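Local coordinates for type VI immunity protein Atu4351 (Agrobacterium fabrum, PDB 6ITW) that probably protects its own cell by neutralising the cognate toxic effector of the type VI secretion system, at residues Met24-Ala27 with Asp28-Arg31; Ala30-Lys33 with Asn34-Glu38; Phe59-Pro62 with Glu63-Lys66; Leu96-Glu100 with Asp101-Thr105. All coordinates share one frame; numbering follows the deposited sequence.

Contact 1: Met24-Ala27 with Asp28-Arg31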
HETATM    1  N   MSE A  24      -3.781  14.818  -9.643  1.00 38.41           N
HETATM    2  CA  MSE A  24      -2.326  14.846  -9.458  1.00 42.99           C
HETATM    3  C   MSE A  24      -1.745  15.807 -10.494  1.00 42.52           C
HETATM    4  O   MSE A  24      -1.862  15.571 -11.701  1.00 41.10           O
HETATM    5  CB  MSE A  24      -1.701  13.453  -9.587  1.00 41.59           C
HETATM    6  CG  MSE A  24      -0.248  13.435  -9.176  1.00 40.47           C
HETATM    7 SE   MSE A  24       0.601  11.686  -9.177  0.82 40.26          SE
HETATM    8  CE  MSE A  24      -0.333  10.928  -7.727  1.00 61.97           C
ATOM      9  N   GLY A  25      -1.155  16.909 -10.009  1.00 44.65           N
ATOM     10  CA  GLY A  25      -0.700  17.965 -10.896  1.00 49.92           C
ATOM     11  C   GLY A  25       0.486  17.561 -11.753  1.00 51.84           C
ATOM     12  O   GLY A  25       1.209  16.594 -11.479  1.00 51.86           O
ATOM     13  N   GLU A  26       0.702  18.336 -12.818  1.00 51.68           N
ATOM     14  CA  GLU A  26       1.774  17.996 -13.753  1.00 53.89           C
ATOM     15  C   GLU A  26       3.149  18.149 -13.112  1.00 50.31           C
ATOM     16  O   GLU A  26       4.052  17.346 -13.376  1.00 44.69           O
ATOM     17  CB  GLU A  26       1.666  18.840 -15.019  1.00 54.71           C
ATOM     18  CG  GLU A  26       0.635  18.288 -15.985  1.00 54.28           C
ATOM     19  CD  GLU A  26       0.974  16.877 -16.442  1.00 56.12           C
ATOM     20  OE1 GLU A  26       2.165  16.487 -16.372  1.00 64.05           O
ATOM     21  OE2 GLU A  26       0.053  16.153 -16.871  1.00 54.85           O
ATOM     22  N   ALA A  27       3.327  19.158 -12.255  1.00 51.18           N
ATOM     23  CA  ALA A  27       4.598  19.279 -11.545  1.00 52.48           C
ATOM     24  C   ALA A  27       4.892  18.010 -10.750  1.00 54.91           C
ATOM     25  O   ALA A  27       5.989  17.445 -10.846  1.00 56.03           O
ATOM     26  CB  ALA A  27       4.582  20.510 -10.632  1.00 43.83           C
ATOM     27  N   ASP A  28       3.902  17.528  -9.985  1.00 51.01           N
ATOM     28  CA  ASP A  28       4.061  16.271  -9.254  1.00 52.15           C
ATOM     29  C   ASP A  28       4.375  15.103 -10.194  1.00 48.28           C
ATOM     30  O   ASP A  28       5.284  14.311  -9.923  1.00 49.64           O
ATOM     31  CB  ASP A  28       2.805  15.996  -8.420  1.00 50.14           C
ATOM     32  CG  ASP A  28       2.791  16.788  -7.117  1.00 51.64           C
ATOM     33  OD1 ASP A  28       3.815  17.442  -6.813  1.00 50.69           O
ATOM     34  OD2 ASP A  28       1.763  16.766  -6.399  1.00 48.39           O
ATOM     35  N   ILE A  29       3.653  14.990 -11.316  1.00 42.99           N
ATOM     36  CA  ILE A  29       3.921  13.890 -12.244  1.00 47.97           C
ATOM     37  C   ILE A  29       5.300  14.047 -12.883  1.00 53.55           C
ATOM     38  O   ILE A  29       5.962  13.050 -13.214  1.00 54.09           O
ATOM     39  CB  ILE A  29       2.814  13.796 -13.317  1.00 46.45           C
ATOM     40  CG1 ILE A  29       1.448  13.525 -12.683  1.00 48.22           C
ATOM     41  CG2 ILE A  29       3.116  12.694 -14.355  1.00 44.27           C
ATOM     42  CD1 ILE A  29       0.337  13.364 -13.717  1.00 44.49           C
ATOM     43  N   ALA A  30       5.757  15.289 -13.074  1.00 52.38           N
ATOM     44  CA  ALA A  30       7.072  15.499 -13.669  1.00 54.71           C
ATOM     45  C   ALA A  30       8.161  14.984 -12.744  1.00 53.80           C
ATOM     46  O   ALA A  30       9.122  14.341 -13.187  1.00 53.08           O
ATOM     47  CB  ALA A  30       7.281  16.982 -13.979  1.00 51.25           C
ATOM     48  N   ARG A  31       7.995  15.226 -11.444  1.00 49.73           N
ATOM     49  CA  ARG A  31       8.902  14.725 -10.422  1.00 51.38           C
ATOM     50  C   ARG A  31       9.187  13.221 -10.531  1.00 51.48           C
ATOM     51  O   ARG A  31      10.242  12.768 -10.079  1.00 51.16           O
ATOM     52  CB  ARG A  31       8.304  15.086  -9.062  1.00 55.59           C
ATOM     53  CG  ARG A  31       9.129  14.724  -7.861  1.00 60.49           C
ATOM     54  CD  ARG A  31       8.522  15.314  -6.586  1.00 66.00           C
ATOM     55  NE  ARG A  31       8.640  16.771  -6.512  1.00 74.12           N
ATOM     56  CZ  ARG A  31       7.619  17.616  -6.632  1.00 77.63           C
ATOM     57  NH1 ARG A  31       6.395  17.147  -6.827  1.00 69.60           N
ATOM     58  NH2 ARG A  31       7.817  18.931  -6.549  1.00 75.08           N
TER
HETATM   59  O   HOH W   1      -0.427  17.550  -7.307  1.00 47.27           O
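M24 (modelled as selenomethionine) and I29 make the apolar part of this local contact at the start of helix 26-31. M24 CG sits 3.9 Å from I29 CG1, with the two side chains running obliquely past each other, and the selenium approaches the same CG1. D28 CB comes against M24 CG as well, its side chain nearly perpendicular to the M24 chain. With CG1 beside its own backbone N (chi1 -61°), I29 lays this branch against G25 O and carries CD1 on to M24 O, 3.7 Å away. Outside the helix start, M24 packs on N61 and P62, and both M24 and I29 reach helix 38-47.

Backbone bonds set up the helix. I29 N gives to G25 O at 2.9 Å; A30 N to E26 O and R31 N to A27 O carry the ladder forward. This is a helix N-terminus with glycine as N-cap. D28 stands at N3 and recalls one half of a capping box, reaching G25 N only through a water, which donates to D28 OD2 at 2.5 Å and accepts from G25 N at 2.9 Å.

The ionic part joins D28 and R31, about one turn apart. R31 bends at chi3 (-70°) and swings its guanidinium back so that NH1 stands 2.6 Å from D28 OD1, a salt bridge whose hydrogen bond is weak (129° at the hydrogen). D28 CG lies in the guanidinium plane at its edge, while A27 O lies over one face. E26 turns its carboxylate to R45, and D28 OD2 also accepts from N61 ND2.

Contact 2: Ala30-Lys33 with Asn34-Glu38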
ATOM      1  N   ALA A  30       5.757  15.289 -13.074  1.00 52.38           N
ATOM      2  CA  ALA A  30       7.072  15.499 -13.669  1.00 54.71           C
ATOM      3  C   ALA A  30       8.161  14.984 -12.744  1.00 53.80           C
ATOM      4  O   ALA A  30       9.122  14.341 -13.187  1.00 53.08           O
ATOM      5  CB  ALA A  30       7.281  16.982 -13.979  1.00 51.25           C
ATOM      6  N   ARG A  31       7.995  15.226 -11.444  1.00 49.73           N
ATOM      7  CA  ARG A  31       8.902  14.725 -10.422  1.00 51.38           C
ATOM      8  C   ARG A  31       9.187  13.221 -10.531  1.00 51.48           C
ATOM      9  O   ARG A  31      10.242  12.768 -10.079  1.00 51.16           O
ATOM     10  CB  ARG A  31       8.304  15.086  -9.062  1.00 55.59           C
ATOM     11  CG  ARG A  31       9.129  14.724  -7.861  1.00 60.49           C
ATOM     12  CD  ARG A  31       8.522  15.314  -6.586  1.00 66.00           C
ATOM     13  NE  ARG A  31       8.640  16.771  -6.512  1.00 74.12           N
ATOM     14  CZ  ARG A  31       7.619  17.616  -6.632  1.00 77.63           C
ATOM     15  NH1 ARG A  31       6.395  17.147  -6.827  1.00 69.60           N
ATOM     16  NH2 ARG A  31       7.817  18.931  -6.549  1.00 75.08           N
ATOM     17  N   TYR A  32       8.310  12.428 -11.149  1.00 52.61           N
ATOM     18  CA  TYR A  32       8.509  10.980 -11.144  1.00 52.02           C
ATOM     19  C   TYR A  32       8.860  10.410 -12.514  1.00 50.15           C
ATOM     20  O   TYR A  32       8.880   9.182 -12.676  1.00 48.60           O
ATOM     21  CB  TYR A  32       7.278  10.286 -10.545  1.00 46.78           C
ATOM     22  CG  TYR A  32       7.127  10.659  -9.088  1.00 45.29           C
ATOM     23  CD1 TYR A  32       7.905  10.038  -8.129  1.00 45.78           C
ATOM     24  CD2 TYR A  32       6.256  11.678  -8.675  1.00 45.72           C
ATOM     25  CE1 TYR A  32       7.815  10.379  -6.792  1.00 45.82           C
ATOM     26  CE2 TYR A  32       6.159  12.035  -7.317  1.00 46.94           C
ATOM     27  CZ  TYR A  32       6.950  11.365  -6.381  1.00 47.45           C
ATOM     28  OH  TYR A  32       6.916  11.662  -5.025  1.00 46.06           O
ATOM     29  N   LYS A  33       9.183  11.266 -13.487  1.00 53.04           N
ATOM     30  CA  LYS A  33       9.660  10.805 -14.790  1.00 55.03           C
ATOM     31  C   LYS A  33      10.875   9.892 -14.646  1.00 57.54           C
ATOM     32  O   LYS A  33      11.855  10.234 -13.971  1.00 56.38           O
ATOM     33  CB  LYS A  33      10.014  12.002 -15.674  1.00 56.61           C
ATOM     34  CG  LYS A  33      10.553  11.616 -17.048  1.00 62.48           C
ATOM     35  CD  LYS A  33      11.118  12.820 -17.803  1.00 70.98           C
ATOM     36  CE  LYS A  33      11.460  12.451 -19.244  1.00 78.96           C
ATOM     37  NZ  LYS A  33      12.773  13.016 -19.690  1.00 78.60           N
ATOM     38  N   ASN A  34      10.804   8.726 -15.287  1.00 55.84           N
ATOM     39  CA  ASN A  34      11.808   7.663 -15.204  1.00 59.08           C
ATOM     40  C   ASN A  34      11.956   7.079 -13.802  1.00 56.29           C
ATOM     41  O   ASN A  34      12.848   6.260 -13.568  1.00 54.11           O
ATOM     42  CB  ASN A  34      13.177   8.129 -15.702  1.00 62.86           C
ATOM     43  CG  ASN A  34      13.168   8.469 -17.163  1.00 66.12           C
ATOM     44  OD1 ASN A  34      13.502   9.591 -17.546  1.00 66.29           O
ATOM     45  ND2 ASN A  34      12.772   7.506 -17.998  1.00 60.81           N
ATOM     46  N   ARG A  35      11.101   7.465 -12.860  1.00 53.00           N
ATOM     47  CA  ARG A  35      11.093   6.820 -11.560  1.00 54.61           C
ATOM     48  C   ARG A  35       9.857   5.964 -11.323  1.00 50.85           C
ATOM     49  O   ARG A  35       9.931   5.008 -10.544  1.00 49.67           O
ATOM     50  CB  ARG A  35      11.250   7.877 -10.457  1.00 52.93           C
ATOM     51  CG  ARG A  35      12.713   8.281 -10.300  1.00 53.40           C
ATOM     52  CD  ARG A  35      12.914   9.706  -9.862  1.00 55.99           C
ATOM     53  NE  ARG A  35      12.146  10.037  -8.672  1.00 62.65           N
ATOM     54  CZ  ARG A  35      12.318  11.158  -7.980  1.00 67.82           C
ATOM     55  NH1 ARG A  35      13.241  12.034  -8.366  1.00 79.47           N
ATOM     56  NH2 ARG A  35      11.575  11.402  -6.907  1.00 63.06           N
ATOM     57  N   ILE A  36       8.747   6.253 -11.999  1.00 49.82           N
ATOM     58  CA  ILE A  36       7.541   5.427 -11.986  1.00 45.36           C
ATOM     59  C   ILE A  36       7.181   5.205 -13.448  1.00 42.35           C
ATOM     60  O   ILE A  36       7.262   6.159 -14.236  1.00 48.10           O
ATOM     61  CB  ILE A  36       6.398   6.114 -11.219  1.00 46.65           C
ATOM     62  CG1 ILE A  36       6.819   6.433  -9.772  1.00 42.12           C
ATOM     63  CG2 ILE A  36       5.127   5.269 -11.269  1.00 34.17           C
ATOM     64  CD1 ILE A  36       5.766   7.215  -8.980  1.00 34.52           C
ATOM     65  N   PRO A  37       6.797   3.993 -13.865  1.00 41.84           N
ATOM     66  CA  PRO A  37       6.521   3.751 -15.299  1.00 40.55           C
ATOM     67  C   PRO A  37       5.499   4.737 -15.864  1.00 46.59           C
ATOM     68  O   PRO A  37       4.512   5.082 -15.209  1.00 44.87           O
ATOM     69  CB  PRO A  37       5.980   2.316 -15.320  1.00 40.91           C
ATOM     70  CG  PRO A  37       6.567   1.664 -14.073  1.00 38.76           C
ATOM     71  CD  PRO A  37       6.678   2.769 -13.044  1.00 43.19           C
ATOM     72  N   GLU A  38       5.739   5.181 -17.107  1.00 47.36           N
ATOM     73  CA  GLU A  38       4.891   6.225 -17.693  1.00 48.11           C
ATOM     74  C   GLU A  38       3.467   5.755 -17.946  1.00 43.31           C
ATOM     75  O   GLU A  38       2.540   6.571 -17.876  1.00 44.70           O
ATOM     76  CB  GLU A  38       5.480   6.753 -19.007  1.00 49.45           C
ATOM     77  CG  GLU A  38       5.777   8.250 -18.944  1.00 57.26           C
ATOM     78  CD  GLU A  38       4.521   9.129 -18.831  1.00 55.11           C
ATOM     79  OE1 GLU A  38       3.558   8.924 -19.607  1.00 53.29           O
ATOM     80  OE2 GLU A  38       4.502  10.045 -17.973  1.00 57.30           O
TER
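Y32 O takes two backbone donors at once, R35 N at 2.8 Å and I36 N at 3.0 Å, and this is the hub of the turn that leaves helix 26-31. I36 N comes in the carbonyl plane; R35 N stands well above it, 49° out, so the two donors occupy different directions round one oxygen.

The tight side lies between Y32 and I36. Their side chains run the same way, and I36 CD1 meets Y32 CD1 at 3.6 Å, then passes CG and CB of the same residue. H85 meets the Y32 ring edge-to-face, and I36 goes on to touch L87 and L41. R35 forms the next layer: its chain, kinked at chi2 and again at chi3 (52°), folds the guanidinium back flat over R31 O, with CZ 3.4 Å from that oxygen. NH2 then lies 3.9 Å from Y32 CE1, the guanidinium plane being nearly perpendicular to the ring. E100 is a long, weak ionic partner for R35 NE.

On the solvent side the packing is thin. K33 and N34 are exposed and lie alongside each other, N34 OD1 coming no nearer than 3.6 Å, at K33 CG. K33 with phi/psi near -55/129° and N34 in the left-handed region give the corner residues of a type II beta turn, here connecting the end of helix 26-31 to helix 38-47 within the GAD-like domain.

Contact 3: Phe59-Pro62 with Glu63-Lys66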
ATOM      1  N   PHE A  59      -6.144   5.367  -4.434  1.00 32.48           N
ATOM      2  CA  PHE A  59      -4.858   5.847  -4.912  1.00 30.60           C
ATOM      3  C   PHE A  59      -4.491   7.101  -4.146  1.00 35.44           C
ATOM      4  O   PHE A  59      -5.363   7.830  -3.650  1.00 31.30           O
ATOM      5  CB  PHE A  59      -4.884   6.157  -6.409  1.00 30.47           C
ATOM      6  CG  PHE A  59      -5.058   4.957  -7.276  1.00 29.08           C
ATOM      7  CD1 PHE A  59      -6.340   4.500  -7.613  1.00 28.22           C
ATOM      8  CD2 PHE A  59      -3.948   4.280  -7.772  1.00 30.28           C
ATOM      9  CE1 PHE A  59      -6.511   3.367  -8.432  1.00 28.18           C
ATOM     10  CE2 PHE A  59      -4.112   3.153  -8.587  1.00 33.83           C
ATOM     11  CZ  PHE A  59      -5.400   2.706  -8.920  1.00 31.70           C
ATOM     12  N   CYS A  60      -3.187   7.347  -4.051  1.00 28.78           N
ATOM     13  CA  CYS A  60      -2.685   8.484  -3.301  1.00 34.63           C
ATOM     14  C   CYS A  60      -1.556   9.146  -4.077  1.00 34.33           C
ATOM     15  O   CYS A  60      -0.892   8.523  -4.908  1.00 29.21           O
ATOM     16  CB  CYS A  60      -2.192   8.073  -1.897  1.00 29.61           C
ATOM     17  SG  CYS A  60      -0.733   6.956  -1.875  1.00 36.70           S
ATOM     18  N   ASN A  61      -1.342  10.421  -3.780  1.00 32.30           N
ATOM     19  CA  ASN A  61      -0.216  11.151  -4.334  1.00 34.47           C
ATOM     20  C   ASN A  61       1.067  10.755  -3.610  1.00 29.75           C
ATOM     21  O   ASN A  61       1.193  11.028  -2.414  1.00 39.29           O
ATOM     22  CB  ASN A  61      -0.476  12.655  -4.223  1.00 35.36           C
ATOM     23  CG  ASN A  61       0.540  13.486  -4.984  1.00 42.49           C
ATOM     24  OD1 ASN A  61       1.743  13.174  -4.997  1.00 37.06           O
ATOM     25  ND2 ASN A  61       0.059  14.549  -5.637  1.00 38.04           N
ATOM     26  N   PRO A  62       2.039  10.123  -4.292  1.00 35.02           N
ATOM     27  CA  PRO A  62       3.275   9.695  -3.599  1.00 37.38           C
ATOM     28  C   PRO A  62       3.968  10.816  -2.864  1.00 36.43           C
ATOM     29  O   PRO A  62       4.595  10.587  -1.823  1.00 34.83           O
ATOM     30  CB  PRO A  62       4.174   9.171  -4.729  1.00 36.14           C
ATOM     31  CG  PRO A  62       3.313   9.085  -5.936  1.00 36.38           C
ATOM     32  CD  PRO A  62       2.136   9.965  -5.749  1.00 38.85           C
ATOM     33  N   GLU A  63       3.889  12.030  -3.407  1.00 36.84           N
ATOM     34  CA  GLU A  63       4.506  13.170  -2.752  1.00 45.04           C
ATOM     35  C   GLU A  63       3.908  13.403  -1.365  1.00 44.55           C
ATOM     36  O   GLU A  63       4.636  13.728  -0.422  1.00 43.26           O
ATOM     37  CB  GLU A  63       4.367  14.407  -3.643  1.00 44.83           C
ATOM     38  CG  GLU A  63       5.241  15.582  -3.208  1.00 57.25           C
ATOM     39  CD  GLU A  63       6.745  15.307  -3.350  1.00 67.73           C
ATOM     40  OE1 GLU A  63       7.148  14.287  -3.970  1.00 63.49           O
ATOM     41  OE2 GLU A  63       7.530  16.128  -2.837  1.00 68.07           O
ATOM     42  N   LYS A  64       2.594  13.193  -1.208  1.00 35.68           N
ATOM     43  CA  LYS A  64       1.923  13.494   0.057  1.00 41.82           C
ATOM     44  C   LYS A  64       2.212  12.457   1.138  1.00 37.92           C
ATOM     45  O   LYS A  64       2.113  12.780   2.328  1.00 39.37           O
ATOM     46  CB  LYS A  64       0.408  13.634  -0.174  1.00 37.60           C
ATOM     47  CG  LYS A  64       0.068  14.936  -0.931  1.00 44.55           C
ATOM     48  CD  LYS A  64      -1.362  15.007  -1.487  1.00 45.93           C
ATOM     49  CE  LYS A  64      -2.418  15.048  -0.388  1.00 52.66           C
ATOM     50  NZ  LYS A  64      -3.738  15.558  -0.900  1.00 49.88           N
ATOM     51  N   TYR A  65       2.600  11.241   0.758  1.00 34.13           N
ATOM     52  CA  TYR A  65       2.838  10.154   1.705  1.00 38.84           C
ATOM     53  C   TYR A  65       4.299   9.708   1.778  1.00 38.45           C
ATOM     54  O   TYR A  65       4.574   8.641   2.341  1.00 43.01           O
ATOM     55  CB  TYR A  65       1.939   8.959   1.357  1.00 34.36           C
ATOM     56  CG  TYR A  65       0.466   9.264   1.586  1.00 35.82           C
ATOM     57  CD1 TYR A  65      -0.274   9.975   0.637  1.00 36.38           C
ATOM     58  CD2 TYR A  65      -0.175   8.878   2.761  1.00 33.15           C
ATOM     59  CE1 TYR A  65      -1.619  10.278   0.839  1.00 32.57           C
ATOM     60  CE2 TYR A  65      -1.525   9.181   2.978  1.00 36.19           C
ATOM     61  CZ  TYR A  65      -2.238   9.880   2.008  1.00 33.71           C
ATOM     62  OH  TYR A  65      -3.567  10.169   2.192  1.00 29.39           O
ATOM     63  N   LYS A  66       5.251  10.495   1.258  1.00 39.71           N
ATOM     64  CA  LYS A  66       6.649  10.043   1.227  1.00 43.07           C
ATOM     65  C   LYS A  66       7.258   9.948   2.627  1.00 39.75           C
ATOM     66  O   LYS A  66       8.150   9.120   2.861  1.00 41.56           O
ATOM     67  CB  LYS A  66       7.496  10.969   0.345  1.00 42.79           C
ATOM     68  CG  LYS A  66       7.558  12.408   0.860  1.00 46.61           C
ATOM     69  CD  LYS A  66       7.943  13.416  -0.231  1.00 55.46           C
ATOM     70  CE  LYS A  66       9.434  13.448  -0.504  1.00 59.77           C
ATOM     71  NZ  LYS A  66       9.851  14.806  -0.987  1.00 65.51           N
TER
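The chain folds back so that N61 O accepts K64 N at 2.8 Å, closing a beta turn with P62 and E63 at its corners. The bond is bent, 136° at the hydrogen; Y65 N adds weak bonds to N61 O and P62 O. With N61 OD1 accepting E63 N at 2.9 Å, the same residues form an Asx-Pro turn, the proline taking the place between the side-chain acceptor and its donor. This turn brings the chain from strand 57-59 to Y65, the N-cap of helix 66-73.

N61 holds CG anti to its backbone nitrogen (chi1 -170°), which swings OD1 over to the E63 end of the turn. N61 CB rests 3.7 Å from K64 CD, and K64 carries its amine away to E22. C60 CB touches Y65 CE1 at 3.6 Å, and C60 SG makes an oblique sulfur-aromatic contact, 4.5 Å from the Y65 ring centroid. N61 O lies at the edge of that ring, in its plane. K66 NZ is salt-bridged to E63 OE2 at 3.2 Å, meeting it from above the carboxylate plane.

Contact 4: Leu96-Glu100 with Asp101-Thr105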
ATOM      1  N   LEU A  96       0.430   0.017  -1.508  1.00 28.89           N
ATOM      2  CA  LEU A  96       1.037  -0.411  -2.765  1.00 26.41           C
ATOM      3  C   LEU A  96       2.060   0.643  -3.174  1.00 38.25           C
ATOM      4  O   LEU A  96       1.698   1.811  -3.404  1.00 34.91           O
ATOM      5  CB  LEU A  96      -0.011  -0.584  -3.859  1.00 35.83           C
ATOM      6  CG  LEU A  96       0.508  -0.843  -5.279  1.00 39.57           C
ATOM      7  CD1 LEU A  96       1.502  -1.990  -5.283  1.00 42.52           C
ATOM      8  CD2 LEU A  96      -0.634  -1.148  -6.245  1.00 36.57           C
ATOM      9  N   ALA A  97       3.332   0.240  -3.252  1.00 34.73           N
ATOM     10  CA  ALA A  97       4.427   1.158  -3.532  1.00 34.64           C
ATOM     11  C   ALA A  97       5.232   0.661  -4.721  1.00 37.72           C
ATOM     12  O   ALA A  97       5.256  -0.532  -5.036  1.00 34.60           O
ATOM     13  CB  ALA A  97       5.358   1.327  -2.325  1.00 31.49           C
ATOM     14  N   TRP A  98       5.904   1.585  -5.389  1.00 33.32           N
ATOM     15  CA  TRP A  98       6.778   1.222  -6.494  1.00 37.87           C
ATOM     16  C   TRP A  98       8.219   1.490  -6.087  1.00 38.10           C
ATOM     17  O   TRP A  98       8.586   2.636  -5.781  1.00 38.38           O
ATOM     18  CB  TRP A  98       6.426   2.002  -7.757  1.00 37.31           C
ATOM     19  CG  TRP A  98       7.335   1.681  -8.884  1.00 41.44           C
ATOM     20  CD1 TRP A  98       8.406   2.422  -9.318  1.00 40.79           C
ATOM     21  CD2 TRP A  98       7.277   0.523  -9.723  1.00 38.66           C
ATOM     22  NE1 TRP A  98       9.004   1.797 -10.384  1.00 39.07           N
ATOM     23  CE2 TRP A  98       8.328   0.634 -10.660  1.00 39.93           C
ATOM     24  CE3 TRP A  98       6.427  -0.590  -9.785  1.00 40.79           C
ATOM     25  CZ2 TRP A  98       8.559  -0.334 -11.646  1.00 39.41           C
ATOM     26  CZ3 TRP A  98       6.654  -1.553 -10.765  1.00 39.62           C
ATOM     27  CH2 TRP A  98       7.717  -1.416 -11.682  1.00 42.69           C
ATOM     28  N   ASN A  99       9.032   0.441  -6.080  1.00 38.66           N
ATOM     29  CA  ASN A  99      10.463   0.576  -5.832  1.00 41.92           C
ATOM     30  C   ASN A  99      11.178   0.608  -7.178  1.00 38.96           C
ATOM     31  O   ASN A  99      10.968  -0.280  -8.018  1.00 37.22           O
ATOM     32  CB  ASN A  99      11.002  -0.570  -4.973  1.00 38.22           C
ATOM     33  CG  ASN A  99      12.513  -0.497  -4.800  1.00 44.05           C
ATOM     34  OD1 ASN A  99      13.268  -1.020  -5.624  1.00 43.54           O
ATOM     35  ND2 ASN A  99      12.960   0.177  -3.743  1.00 41.27           N
ATOM     36  N   GLU A 100      12.031   1.622  -7.371  1.00 37.39           N
ATOM     37  CA  GLU A 100      12.667   1.830  -8.673  1.00 43.47           C
ATOM     38  C   GLU A 100      13.599   0.689  -9.058  1.00 45.42           C
ATOM     39  O   GLU A 100      13.823   0.458 -10.252  1.00 42.97           O
ATOM     40  CB  GLU A 100      13.441   3.140  -8.686  1.00 42.27           C
ATOM     41  CG  GLU A 100      12.580   4.368  -8.698  1.00 40.34           C
ATOM     42  CD  GLU A 100      13.404   5.615  -8.488  1.00 47.67           C
ATOM     43  OE1 GLU A 100      14.475   5.722  -9.126  1.00 55.08           O
ATOM     44  OE2 GLU A 100      12.997   6.483  -7.682  1.00 43.21           O
ATOM     45  N   ASP A 101      14.139  -0.043  -8.079  1.00 42.17           N
ATOM     46  CA  ASP A 101      15.066  -1.135  -8.361  1.00 42.23           C
ATOM     47  C   ASP A 101      14.400  -2.499  -8.381  1.00 45.77           C
ATOM     48  O   ASP A 101      14.814  -3.362  -9.161  1.00 46.16           O
ATOM     49  CB  ASP A 101      16.209  -1.141  -7.328  1.00 42.36           C
ATOM     50  CG  ASP A 101      16.914   0.207  -7.234  1.00 47.25           C
ATOM     51  OD1 ASP A 101      17.452   0.678  -8.268  1.00 51.64           O
ATOM     52  OD2 ASP A 101      16.911   0.816  -6.140  1.00 45.71           O
ATOM     53  N   TYR A 102      13.375  -2.724  -7.556  1.00 48.36           N
ATOM     54  CA  TYR A 102      12.812  -4.062  -7.404  1.00 44.69           C
ATOM     55  C   TYR A 102      11.308  -4.114  -7.656  1.00 43.50           C
ATOM     56  O   TYR A 102      10.686  -5.161  -7.419  1.00 42.81           O
ATOM     57  CB  TYR A 102      13.167  -4.610  -6.016  1.00 45.50           C
ATOM     58  CG  TYR A 102      14.671  -4.717  -5.790  1.00 44.92           C
ATOM     59  CD1 TYR A 102      15.411  -5.791  -6.297  1.00 47.01           C
ATOM     60  CD2 TYR A 102      15.356  -3.727  -5.085  1.00 53.00           C
ATOM     61  CE1 TYR A 102      16.810  -5.878  -6.090  1.00 48.72           C
ATOM     62  CE2 TYR A 102      16.741  -3.793  -4.877  1.00 49.90           C
ATOM     63  CZ  TYR A 102      17.461  -4.870  -5.377  1.00 51.63           C
ATOM     64  OH  TYR A 102      18.827  -4.916  -5.149  1.00 56.50           O
ATOM     65  N   LYS A 103      10.719  -3.029  -8.180  1.00 43.91           N
ATOM     66  CA  LYS A 103       9.315  -2.939  -8.597  1.00 43.76           C
ATOM     67  C   LYS A 103       8.325  -2.989  -7.432  1.00 39.96           C
ATOM     68  O   LYS A 103       8.558  -2.409  -6.367  1.00 42.26           O
ATOM     69  CB  LYS A 103       8.929  -4.045  -9.597  1.00 43.66           C
ATOM     70  CG  LYS A 103      10.011  -4.617 -10.507  1.00 49.80           C
ATOM     71  CD  LYS A 103      10.618  -3.623 -11.460  1.00 55.63           C
ATOM     72  CE  LYS A 103      11.358  -4.358 -12.590  1.00 62.59           C
ATOM     73  NZ  LYS A 103      12.455  -3.525 -13.154  1.00 67.01           N
ATOM     74  N   THR A 104       7.221  -3.707  -7.639  1.00 37.77           N
ATOM     75  CA  THR A 104       6.061  -3.640  -6.758  1.00 40.12           C
ATOM     76  C   THR A 104       6.422  -4.052  -5.336  1.00 43.82           C
ATOM     77  O   THR A 104       7.012  -5.113  -5.104  1.00 43.87           O
ATOM     78  CB  THR A 104       4.946  -4.539  -7.303  1.00 42.15           C
ATOM     79  OG1 THR A 104       4.456  -4.004  -8.539  1.00 46.73           O
ATOM     80  CG2 THR A 104       3.800  -4.622  -6.332  1.00 41.28           C
ATOM     81  N   THR A 105       6.045  -3.208  -4.386  1.00 33.19           N
ATOM     82  CA  THR A 105       6.343  -3.388  -2.973  1.00 37.39           C
ATOM     83  C   THR A 105       5.052  -3.201  -2.186  1.00 40.08           C
ATOM     84  O   THR A 105       4.204  -2.388  -2.575  1.00 38.46           O
ATOM     85  CB  THR A 105       7.414  -2.363  -2.516  1.00 41.79           C
ATOM     86  OG1 THR A 105       8.586  -2.475  -3.346  1.00 38.31           O
ATOM     87  CG2 THR A 105       7.799  -2.564  -1.049  1.00 35.60           C
TER
HETATM   88  O   HOH W   2      15.941   0.645  -3.339  1.00 45.56           O
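N99 and K103 face each other as a hydrogen-bonded antiparallel pair, and the N99 side chain fills the bend between them. Its CB lies 3.4 Å from K103 O and close to T105 OG1. With chi1 at 175° the amide is thrown out from the strand over the loop, where CG comes nearest to Y102 N and D101 N. OD1 then grips both: Y102 N at 2.6 Å, in the carbonyl plane and on a lone pair, and D101 N at 2.8 Å, from well above that plane. At the other tip atom, ND2 gives to T84 OG1 and to a water also held by OD2 of D101, whose carboxylate is salt-bridged to R83.

K103 O is doubly held too, by N99 N and by T105 OG1, which reach it from opposite faces of its plane. Next along the strands, W98 and T104 form a non-hydrogen-bonded pair, yet the W98 ring leans over K103: K103 CA lies 3.7 Å from the centroid of the six-membered ring, 12° off its normal, a CH-pi contact. K103 CB and CD follow the ring rim, and NZ continues to S128. Further from the bend L96 CD1 meets T104 CG2 at 3.6 Å, and A97 and T105 exchange two backbone bonds. What results is a beta hairpin of strands 94-99 and 103-108, with an Asx turn from N99 bracing its three-residue loop.

Contacts 1 and 2 share A30 and R31, and both lie mainly toward the surface, their centres about 20 and 18 Å from the chain's centre. Contacts 3 and 4 sit deeper, their centres about 11 Å from it, contact 4 being the more buried. Contact 1 is a helix start and contact 2 the turn out of that helix; contact 3 leads from a strand to another helix, whereas contact 4 pairs two neighbouring strands of the sheet. Charged pairs mark contacts 1 and 3, backbone bonds and Y32-I36 packing contact 2, ring and amide chemistry contact 4. Contacts 1 and 3 meet through D28 and N61; contact 2 packs R35 and P37 against E100 and W98 of contact 4.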